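PDB 5GIV: carboxypeptidase 1 from Deinococcus radiodurans str. R1, which is a zinc metallopeptidase of the M32 family that probably releases amino acids one by one from the C-terminus of peptides, with broad specificity. Local coordinates for residues A[347-352]-A[358-363]. Residues are numbered along the deposited sequence; the frame is centred on the assembly and turned at random.
Sequences LIRTDA and NLHVIT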
ATOM      1  N   LEU A 347       0.207   4.517 -34.098  1.00 19.61           N
ATOM      2  CA  LEU A 347       1.197   5.413 -33.511  1.00 19.55           C
ATOM      3  C   LEU A 347       1.718   4.963 -32.145  1.00 19.54           C
ATOM      4  O   LEU A 347       2.889   5.197 -31.835  1.00 19.52           O
ATOM      5  CB  LEU A 347       0.591   6.810 -33.354  1.00 19.43           C
ATOM      6  CG  LEU A 347       0.196   7.565 -34.616  1.00 19.42           C
ATOM      7  CD1 LEU A 347      -0.523   8.857 -34.227  1.00 19.32           C
ATOM      8  CD2 LEU A 347       1.427   7.855 -35.491  1.00 19.47           C
ATOM      9  N   ILE A 348       0.888   4.325 -31.325  1.00 17.21           N
ATOM     10  CA  ILE A 348       1.229   4.046 -29.936  1.00 17.22           C
ATOM     11  C   ILE A 348       1.828   2.652 -29.851  1.00 17.19           C
ATOM     12  O   ILE A 348       1.168   1.663 -30.197  1.00 17.18           O
ATOM     13  CB  ILE A 348       0.000   4.161 -29.022  1.00 17.24           C
ATOM     14  CG1 ILE A 348      -0.693   5.518 -29.205  1.00 17.28           C
ATOM     15  CG2 ILE A 348       0.395   3.882 -27.571  1.00 17.25           C
ATOM     16  CD1 ILE A 348       0.210   6.699 -28.989  1.00 17.29           C
ATOM     17  N   ARG A 349       3.074   2.581 -29.372  1.00 17.41           N
ATOM     18  CA  ARG A 349       3.785   1.313 -29.302  1.00 17.50           C
ATOM     19  C   ARG A 349       3.035   0.302 -28.447  1.00 17.52           C
ATOM     20  O   ARG A 349       2.856  -0.851 -28.850  1.00 17.62           O
ATOM     21  CB  ARG A 349       5.197   1.533 -28.759  1.00 17.48           C
ATOM     22  CG  ARG A 349       5.945   0.235 -28.488  1.00 17.56           C
ATOM     23  CD  ARG A 349       7.276   0.501 -27.800  1.00 17.54           C
ATOM     24  NE  ARG A 349       7.060   1.254 -26.572  1.00 17.45           N
ATOM     25  CZ  ARG A 349       6.787   0.695 -25.400  1.00 17.44           C
ATOM     26  NH1 ARG A 349       6.724  -0.628 -25.296  1.00 17.50           N
ATOM     27  NH2 ARG A 349       6.590   1.460 -24.334  1.00 17.37           N
ATOM     28  N   THR A 350       2.594   0.714 -27.253  1.00 24.30           N
ATOM     29  CA  THR A 350       2.010  -0.240 -26.311  1.00 24.33           C
ATOM     30  C   THR A 350       0.708  -0.857 -26.815  1.00 24.39           C
ATOM     31  O   THR A 350       0.344  -1.949 -26.366  1.00 24.46           O
ATOM     32  CB  THR A 350       1.781   0.416 -24.943  1.00 24.25           C
ATOM     33  OG1 THR A 350       1.060   1.641 -25.104  1.00 24.19           O
ATOM     34  CG2 THR A 350       3.095   0.714 -24.269  1.00 24.23           C
ATOM     35  N   ASP A 351       0.003  -0.203 -27.732  1.00 23.02           N
ATOM     36  CA  ASP A 351      -1.246  -0.729 -28.267  1.00 23.07           C
ATOM     37  C   ASP A 351      -1.086  -1.436 -29.609  1.00 23.17           C
ATOM     38  O   ASP A 351      -2.083  -1.877 -30.181  1.00 23.21           O
ATOM     39  CB  ASP A 351      -2.263   0.401 -28.430  1.00 23.00           C
ATOM     40  CG  ASP A 351      -2.572   1.098 -27.127  1.00 22.95           C
ATOM     41  OD1 ASP A 351      -2.343   0.497 -26.054  1.00 22.98           O
ATOM     42  OD2 ASP A 351      -3.077   2.241 -27.183  1.00 22.88           O
ATOM     43  N   ALA A 352       0.130  -1.539 -30.132  1.00 20.73           N
ATOM     44  CA  ALA A 352       0.311  -2.019 -31.491  1.00 20.81           C
ATOM     45  C   ALA A 352       0.088  -3.526 -31.563  1.00 20.93           C
ATOM     46  O   ALA A 352       0.331  -4.260 -30.601  1.00 20.93           O
ATOM     47  CB  ALA A 352       1.703  -1.647 -32.008  1.00 20.83           C
ATOM     48  N   ASN A 358       6.911  -4.677 -33.603  1.00 17.10           N
ATOM     49  CA  ASN A 358       8.365  -4.598 -33.561  1.00 17.10           C
ATOM     50  C   ASN A 358       8.901  -3.392 -34.319  1.00 17.09           C
ATOM     51  O   ASN A 358       9.991  -2.904 -33.998  1.00 17.10           O
ATOM     52  CB  ASN A 358       8.956  -5.903 -34.094  1.00 17.11           C
ATOM     53  CG  ASN A 358       8.531  -7.099 -33.261  1.00 17.12           C
ATOM     54  OD1 ASN A 358       8.589  -7.064 -32.038  1.00 17.14           O
ATOM     55  ND2 ASN A 358       8.082  -8.153 -33.917  1.00 17.12           N
ATOM     56  N   LEU A 359       8.135  -2.856 -35.267  1.00 23.73           N
ATOM     57  CA  LEU A 359       8.586  -1.666 -35.975  1.00 23.71           C
ATOM     58  C   LEU A 359       8.734  -0.471 -35.036  1.00 23.55           C
ATOM     59  O   LEU A 359       9.551   0.423 -35.291  1.00 23.51           O
ATOM     60  CB  LEU A 359       7.615  -1.350 -37.113  1.00 23.75           C
ATOM     61  CG  LEU A 359       7.491  -2.469 -38.146  1.00 23.95           C
ATOM     62  CD1 LEU A 359       6.324  -2.222 -39.072  1.00 23.98           C
ATOM     63  CD2 LEU A 359       8.783  -2.577 -38.945  1.00 24.08           C
ATOM     64  N   HIS A 360       7.961  -0.430 -33.947  1.00 17.09           N
ATOM     65  CA  HIS A 360       8.136   0.639 -32.966  1.00 17.11           C
ATOM     66  C   HIS A 360       9.433   0.464 -32.181  1.00 17.12           C
ATOM     67  O   HIS A 360      10.136   1.446 -31.907  1.00 17.13           O
ATOM     68  CB  HIS A 360       6.941   0.687 -32.010  1.00 17.12           C
ATOM     69  CG  HIS A 360       5.632   0.977 -32.677  1.00 17.12           C
ATOM     70  ND1 HIS A 360       5.084   2.243 -32.735  1.00 17.13           N
ATOM     71  CD2 HIS A 360       4.747   0.158 -33.292  1.00 17.11           C
ATOM     72  CE1 HIS A 360       3.925   2.189 -33.365  1.00 17.13           C
ATOM     73  NE2 HIS A 360       3.699   0.938 -33.717  1.00 17.11           N
ATOM     74  N   VAL A 361       9.741  -0.771 -31.774  1.00 17.12           N
ATOM     75  CA  VAL A 361      10.965  -1.039 -31.025  1.00 17.14           C
ATOM     76  C   VAL A 361      12.185  -0.731 -31.881  1.00 17.13           C
ATOM     77  O   VAL A 361      13.146  -0.101 -31.422  1.00 17.15           O
ATOM     78  CB  VAL A 361      10.976  -2.496 -30.524  1.00 17.15           C
ATOM     79  CG1 VAL A 361      12.312  -2.850 -29.902  1.00 17.17           C
ATOM     80  CG2 VAL A 361       9.855  -2.714 -29.525  1.00 17.15           C
ATOM     81  N   ILE A 362      12.169  -1.189 -33.136  1.00 21.80           N
ATOM     82  CA  ILE A 362      13.274  -0.918 -34.052  1.00 21.89           C
ATOM     83  C   ILE A 362      13.479   0.581 -34.208  1.00 21.82           C
ATOM     84  O   ILE A 362      14.610   1.079 -34.179  1.00 21.84           O
ATOM     85  CB  ILE A 362      13.027  -1.590 -35.413  1.00 22.06           C
ATOM     86  CG1 ILE A 362      12.964  -3.110 -35.249  1.00 22.17           C
ATOM     87  CG2 ILE A 362      14.091  -1.146 -36.421  1.00 22.14           C
ATOM     88  CD1 ILE A 362      12.574  -3.842 -36.507  1.00 22.36           C
ATOM     89  N   THR A 363      12.390   1.322 -34.409  1.00 19.60           N
ATOM     90  CA  THR A 363      12.506   2.772 -34.503  1.00 19.52           C
ATOM     91  C   THR A 363      13.285   3.344 -33.322  1.00 19.43           C
ATOM     92  O   THR A 363      14.265   4.072 -33.504  1.00 19.43           O
ATOM     93  CB  THR A 363      11.114   3.396 -34.573  1.00 19.43           C
ATOM     94  OG1 THR A 363      10.446   2.903 -35.736  1.00 19.53           O
ATOM     95  CG2 THR A 363      11.210   4.926 -34.638  1.00 19.34           C
TER
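The His360 ring sits against the backbone of Leu347 and Arg349 and the methyl of Ala352. Arg349 CA lies over one ring face in a CH-pi contact, 3.9 Å from the His360 ring centroid and 18° off the ring normal. Leu347 O meets the ring edge near its plane, 3.5 Å from His360 CE1. Ala352 CB approaches obliquely, 3.7 Å from His360 NE2. No hydrogen bond crosses between the segments. The aliphatic part of Arg349 continues the contact, with CG 3.7 Å from His360 CB. That CG is anti to the backbone N (chi1 173°), which carries the chain past the base of the histidine. The contact ties the loop after helix 333-339 to the first turns of helix 357-372, in the mostly helical fold of the M32 peptidases. A bend at chi3 (56°) then turns the guanidinium away from residues 358-363. It forms a salt bridge with Asp407, a hydrogen bond with Tyr357 OH and a cation-pi contact with Tyr422. The Arg349 side chain lies about 8 Å from the bound zinc. His360 ND1 hydrogen-bonds Tyr389 OH. With an alanine here, Tyr389 OH would probably lose this partner and a gap would be likely to open beside Arg349 CA and Ala352 CB. Gln406 hydrogen-bonds the loop twice, NE2 to Leu347 O and OE1 to Arg349 N.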